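Cytochrome b5-domain protein (Methanococcoides burtonii, PDB 6VZ6) binds heme b in a cytochrome b5-type domain and, like other members of that family, may take part in electron transfer. Local coordinates at residues A[24-29]-A[62-67]; A[11-14]-A[18-21]. All blocks are in the same frame, centred on the assembly; numbering follows the deposited sequence.

Interaction 1 of 2, residues A[24-29]-A[62-67]. With HEM (protoporphyrin IX containing Fe), chain B.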
# COMPACT_ATOMS: atom_id res chain seq x y z
N ALA A 24 1.92 2.81 1.88
CA ALA A 24 1.65 3.94 2.75
C ALA A 24 0.99 5.06 1.97
O ALA A 24 1.21 5.24 0.77
CB ALA A 24 2.93 4.43 3.42
N TYR A 25 0.12 5.77 2.66
CA TYR A 25 -0.56 6.94 2.12
C TYR A 25 -0.79 7.91 3.27
O TYR A 25 -1.49 7.56 4.23
CB TYR A 25 -1.88 6.56 1.46
CG TYR A 25 -2.64 7.76 0.93
CD1 TYR A 25 -2.27 8.34 -0.26
CD2 TYR A 25 -3.73 8.29 1.61
CE1 TYR A 25 -2.96 9.42 -0.77
CE2 TYR A 25 -4.44 9.39 1.10
CZ TYR A 25 -4.03 9.95 -0.10
OH TYR A 25 -4.68 11.00 -0.66
N LYS A 26 -0.14 9.08 3.21
CA LYS A 26 -0.30 10.11 4.24
C LYS A 26 -0.14 9.51 5.63
O LYS A 26 -0.98 9.66 6.51
CB LYS A 26 -1.66 10.80 4.06
CG LYS A 26 -1.70 11.58 2.71
CD LYS A 26 -2.95 12.42 2.55
CE LYS A 26 -2.85 13.36 1.33
NZ LYS A 26 -4.17 13.90 0.96
N GLY A 27 0.97 8.79 5.82
CA GLY A 27 1.34 8.25 7.10
C GLY A 27 0.70 6.94 7.47
O GLY A 27 1.17 6.30 8.43
N LYS A 28 -0.35 6.52 6.76
CA LYS A 28 -1.08 5.30 7.09
C LYS A 28 -0.59 4.15 6.21
O LYS A 28 -0.37 4.32 5.01
CB LYS A 28 -2.58 5.48 6.86
CG LYS A 28 -3.19 6.62 7.64
CD LYS A 28 -4.55 6.99 7.10
CE LYS A 28 -4.46 7.91 5.89
NZ LYS A 28 -4.01 9.31 6.22
N VAL A 29 -0.45 2.96 6.81
CA VAL A 29 -0.09 1.76 6.06
C VAL A 29 -1.36 0.94 5.85
O VAL A 29 -2.04 0.56 6.80
CB VAL A 29 0.99 0.95 6.80
CG1 VAL A 29 1.24 -0.38 6.09
CG2 VAL A 29 2.29 1.74 6.91
N HIS A 62 -8.25 8.37 -9.80
CA HIS A 62 -9.28 8.28 -8.78
C HIS A 62 -8.89 9.18 -7.63
O HIS A 62 -7.73 9.61 -7.53
CB HIS A 62 -9.48 6.84 -8.30
CG HIS A 62 -8.21 6.09 -8.00
ND1 HIS A 62 -7.42 6.39 -6.91
CD2 HIS A 62 -7.62 5.03 -8.59
CE1 HIS A 62 -6.40 5.55 -6.84
NE2 HIS A 62 -6.49 4.71 -7.85
N ASP A 63 -9.88 9.54 -6.82
CA ASP A 63 -9.65 10.17 -5.52
C ASP A 63 -9.26 9.09 -4.50
O ASP A 63 -9.36 7.89 -4.78
CB ASP A 63 -10.90 10.90 -5.02
CG ASP A 63 -11.26 12.12 -5.85
OD1 ASP A 63 -10.36 12.71 -6.49
OD2 ASP A 63 -12.44 12.50 -5.86
N ASP A 64 -8.83 9.53 -3.31
CA ASP A 64 -8.36 8.59 -2.30
C ASP A 64 -9.51 7.90 -1.56
O ASP A 64 -9.25 7.06 -0.69
CB ASP A 64 -7.38 9.26 -1.32
CG ASP A 64 -7.99 10.39 -0.50
OD1 ASP A 64 -9.21 10.49 -0.43
OD2 ASP A 64 -7.19 11.17 0.09
N ASP A 65 -10.76 8.17 -1.97
CA ASP A 65 -11.90 7.44 -1.42
C ASP A 65 -11.83 5.95 -1.71
O ASP A 65 -12.42 5.15 -0.97
CB ASP A 65 -13.20 8.03 -1.99
CG ASP A 65 -13.29 7.89 -3.50
OD1 ASP A 65 -12.33 8.31 -4.20
OD2 ASP A 65 -14.30 7.36 -4.00
N VAL A 66 -11.08 5.55 -2.74
CA VAL A 66 -10.93 4.13 -3.02
C VAL A 66 -10.16 3.40 -1.92
O VAL A 66 -10.21 2.16 -1.83
CB VAL A 66 -10.26 3.92 -4.39
CG1 VAL A 66 -11.07 4.60 -5.46
CG2 VAL A 66 -8.85 4.43 -4.35
N LEU A 67 -9.42 4.14 -1.08
CA LEU A 67 -8.70 3.51 0.03
C LEU A 67 -9.62 3.12 1.19
O LEU A 67 -9.25 2.29 2.02
CB LEU A 67 -7.65 4.48 0.60
CG LEU A 67 -6.51 4.84 -0.33
CD1 LEU A 67 -5.61 5.80 0.40
CD2 LEU A 67 -5.78 3.60 -0.75
CHA HEM B . -8.49 1.51 -7.83
CHB HEM B . -5.79 2.89 -11.51
CHC HEM B . -2.48 4.67 -8.53
CHD HEM B . -4.90 2.67 -4.85
C1A HEM B . -8.10 1.83 -9.09
C2A HEM B . -8.91 1.73 -10.28
C3A HEM B . -8.14 2.10 -11.31
C4A HEM B . -6.83 2.44 -10.78
CMA HEM B . -8.47 2.20 -12.81
CAA HEM B . -10.39 1.26 -10.25
CBA HEM B . -11.31 2.09 -11.13
CGA HEM B . -11.66 3.31 -10.36
O1A HEM B . -11.70 3.17 -9.12
O2A HEM B . -11.89 4.39 -10.97
C1B HEM B . -4.67 3.48 -11.01
C2B HEM B . -3.65 3.97 -11.83
C3B HEM B . -2.71 4.49 -11.07
C4B HEM B . -3.11 4.30 -9.68
CMB HEM B . -3.68 3.95 -13.37
CAB HEM B . -1.53 5.23 -11.73
CBB HEM B . -1.08 6.36 -11.18
C1C HEM B . -2.86 4.30 -7.26
C2C HEM B . -2.18 4.67 -6.03
C3C HEM B . -2.85 4.10 -5.01
C4C HEM B . -3.97 3.38 -5.57
CMC HEM B . -0.90 5.53 -5.99
CAC HEM B . -2.61 4.12 -3.46
CBC HEM B . -2.06 5.13 -2.82
C1D HEM B . -6.06 2.11 -5.34
C2D HEM B . -7.01 1.29 -4.61
C3D HEM B . -8.01 0.99 -5.42
C4D HEM B . -7.70 1.58 -6.70
CMD HEM B . -6.87 0.90 -3.12
CAD HEM B . -9.28 0.14 -5.13
CBD HEM B . -8.91 -1.33 -5.32
CGD HEM B . -10.10 -2.26 -5.15
O1D HEM B . -9.91 -3.49 -5.14
O2D HEM B . -11.23 -1.76 -4.95
NA HEM B . -6.85 2.27 -9.42
NB HEM B . -4.31 3.66 -9.69
NC HEM B . -3.97 3.53 -6.94
ND HEM B . -6.51 2.26 -6.62
FE HEM B . -5.45 2.94 -8.19
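Tyr25 reaches from its hairpin to the heme-binding loop 62-67 and meets it twice, with its hydroxyl and with its ring. The OH gives a short hydrogen bond of 2.6 Å to OD2 of Asp64, taken on the anti lone pair of that oxygen, the one turned away from OD1. OD2 lies at the ring edge, near its plane, and the carboxylate is turned 89° against the ring. Over one face of the ring sits the methyl CD1 of Leu67, 3.3 Å from Tyr25 CD2; CG of Lys26 covers the opposite face, over the ring centre. With chi1 at 178°, Tyr25 CG stands opposite its backbone N, and this sends the ring out from the strand toward the loop. The extended Lys26 chain brings NZ back to Tyr25 OH in a weak bond of 3.4 Å, while the same NZ remains 4.2 Å from OD2 of Asp64, beyond a salt bridge; its charge probably still favours the ionised acid. Leu67 faces two ways: CD1 meets the tyrosine and CD2 touches the heme methyl CMD at 3.8 Å. Val66 CG2 packs over a face of the His62 imidazole, offset toward its rim, and against pyrrole D of the heme. ND1 of His62 donates to Asp63 O at 3.2 Å, a bent bond that probably helps to limit the ring's rotation, while NE2 binds the iron at 2.1 Å. His43 supplies the other axial nitrogen, and the His57 ring meets Tyr25 edge-to-face. The type I' turn from Tyr25 to Lys28 closes the beta hairpin, which packs through Tyr25 against the loop carrying axial ligand His62, in the bis-histidine heme pocket of the cytochrome b5 fold.

Interaction 2 of 2, residues A[11-14]-A[18-21]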
# COMPACT_ATOMS: atom_id res chain seq x y z
N ALA A 11 9.12 -1.85 2.88
CA ALA A 11 9.52 -2.34 1.57
C ALA A 11 9.42 -3.85 1.46
O ALA A 11 9.29 -4.37 0.35
CB ALA A 11 10.95 -1.89 1.27
N LYS A 12 9.41 -4.58 2.58
CA LYS A 12 9.24 -6.02 2.50
C LYS A 12 7.84 -6.41 2.03
O LYS A 12 7.66 -7.46 1.39
CB LYS A 12 9.51 -6.65 3.86
CG LYS A 12 9.92 -8.10 3.81
CD LYS A 12 10.14 -8.63 5.23
CE LYS A 12 9.43 -9.96 5.46
NZ LYS A 12 9.95 -10.65 6.69
N TYR A 13 6.83 -5.60 2.35
CA TYR A 13 5.44 -6.01 2.15
C TYR A 13 4.95 -5.49 0.81
O TYR A 13 4.09 -4.64 0.70
CB TYR A 13 4.60 -5.55 3.35
CG TYR A 13 5.25 -6.03 4.61
CD1 TYR A 13 5.34 -7.39 4.91
CD2 TYR A 13 5.86 -5.15 5.48
CE1 TYR A 13 5.98 -7.84 6.03
CE2 TYR A 13 6.49 -5.60 6.62
CZ TYR A 13 6.53 -6.94 6.88
OH TYR A 13 7.20 -7.38 7.99
N ASN A 14 5.52 -6.08 -0.25
CA ASN A 14 5.29 -5.65 -1.61
C ASN A 14 4.41 -6.62 -2.38
O ASN A 14 4.35 -6.58 -3.61
CB ASN A 14 6.60 -5.46 -2.35
CG ASN A 14 7.33 -6.78 -2.56
OD1 ASN A 14 6.88 -7.82 -2.09
ND2 ASN A 14 8.44 -6.74 -3.28
N GLY A 18 5.13 -14.51 -1.13
CA GLY A 18 4.57 -14.85 0.17
C GLY A 18 4.39 -13.68 1.13
O GLY A 18 3.93 -13.90 2.26
N GLU A 19 4.77 -12.46 0.73
CA GLU A 19 4.51 -11.27 1.53
C GLU A 19 3.19 -10.61 1.14
O GLU A 19 2.81 -10.59 -0.02
CB GLU A 19 5.65 -10.26 1.38
CG GLU A 19 7.04 -10.84 1.53
CD GLU A 19 7.21 -11.38 2.87
OE1 GLU A 19 6.68 -10.73 3.80
OE2 GLU A 19 7.80 -12.47 3.00
N LYS A 20 2.48 -10.08 2.13
CA LYS A 20 1.27 -9.31 1.88
C LYS A 20 1.61 -8.02 1.13
O LYS A 20 2.77 -7.61 1.05
CB LYS A 20 0.57 -8.96 3.19
CG LYS A 20 -0.17 -10.18 3.80
CD LYS A 20 -0.90 -9.78 5.07
CE LYS A 20 -1.63 -11.01 5.66
NZ LYS A 20 -2.50 -10.65 6.80
N CYS A 21 0.59 -7.39 0.58
CA CYS A 21 0.75 -6.16 -0.19
C CYS A 21 0.26 -4.97 0.63
O CYS A 21 -0.95 -4.77 0.79
CB CYS A 21 0.03 -6.23 -1.53
SG CYS A 21 0.49 -4.79 -2.61
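The Tyr13 ring has CB of Lys12 over the centre of one face, 4.1 Å above the plane, and meets the carboxylate of Glu19 obliquely. OE1 of Glu19 comes to 3.7 Å from Tyr13 CE1, and the ring and carboxylate planes are turned 50° against each other. Outside the two segments, the Tyr22 ring also meets Tyr13. The same OE1 lies beside the Lys12 chain, 3.3 Å from CE, whereas NZ of Lys12 stays 4.4 Å from it: the opposite charges probably attract weakly but form no salt bridge, and the carboxylate is met by the carbon chain of the lysine. CB and CG of Glu19 each rest 3.4 Å from Lys12 O; the bend at chi2 (-63°) then brings the carboxylate to Lys12 CE and the Tyr13 ring. The Asn14 amide turns to its own loop, where OD1 accepts a hydrogen bond from Lys16 N; its nearest approach to 18-21 is a looser touch on Glu19 CB. The backbones come together at the other end of the contact. Lys20 O lies 3.1 Å from Tyr13 C. It is also 3.3 Å from Tyr13 O, two acceptors that cannot bond to each other, and its angle to Asn14 N is too poor for a hydrogen bond. Tyr13 is the centre of an inverse gamma turn, with Asn14 N bonding weakly back to Lys12 O. The Tyr13 backbone is hydrogen-bonded to that of Tyr22, beside the single beta bridge of Asn14 with Cys21, while Cys21 N is held by Thr33 OG1. Here, on the protein surface, the chain leaves helix 7-12 through a gamma turn and doubles back in a loop that leads into strand 22-25, the helix-to-strand connection of this cytochrome b5-like domain.

Interactions 1 and 2 follow one another along the chain, their centres about 17 Å apart on opposite sides of the chain's centre. Strand 22-25 joins them: segment 18-21 leads into it, and segment 24-29 takes up its end and the turn that follows. The two sets of residues do not otherwise touch. Only interaction 1 includes an iron ligand, His62, and its Leu67 side chain lies about 8 Å from that of His43, the second axial ligand. Interaction 2 does not touch the heme, yet its Cys21 side chain lies about 7 Å from that of His43 and about 9 Å from the heme, and packs on Trp38.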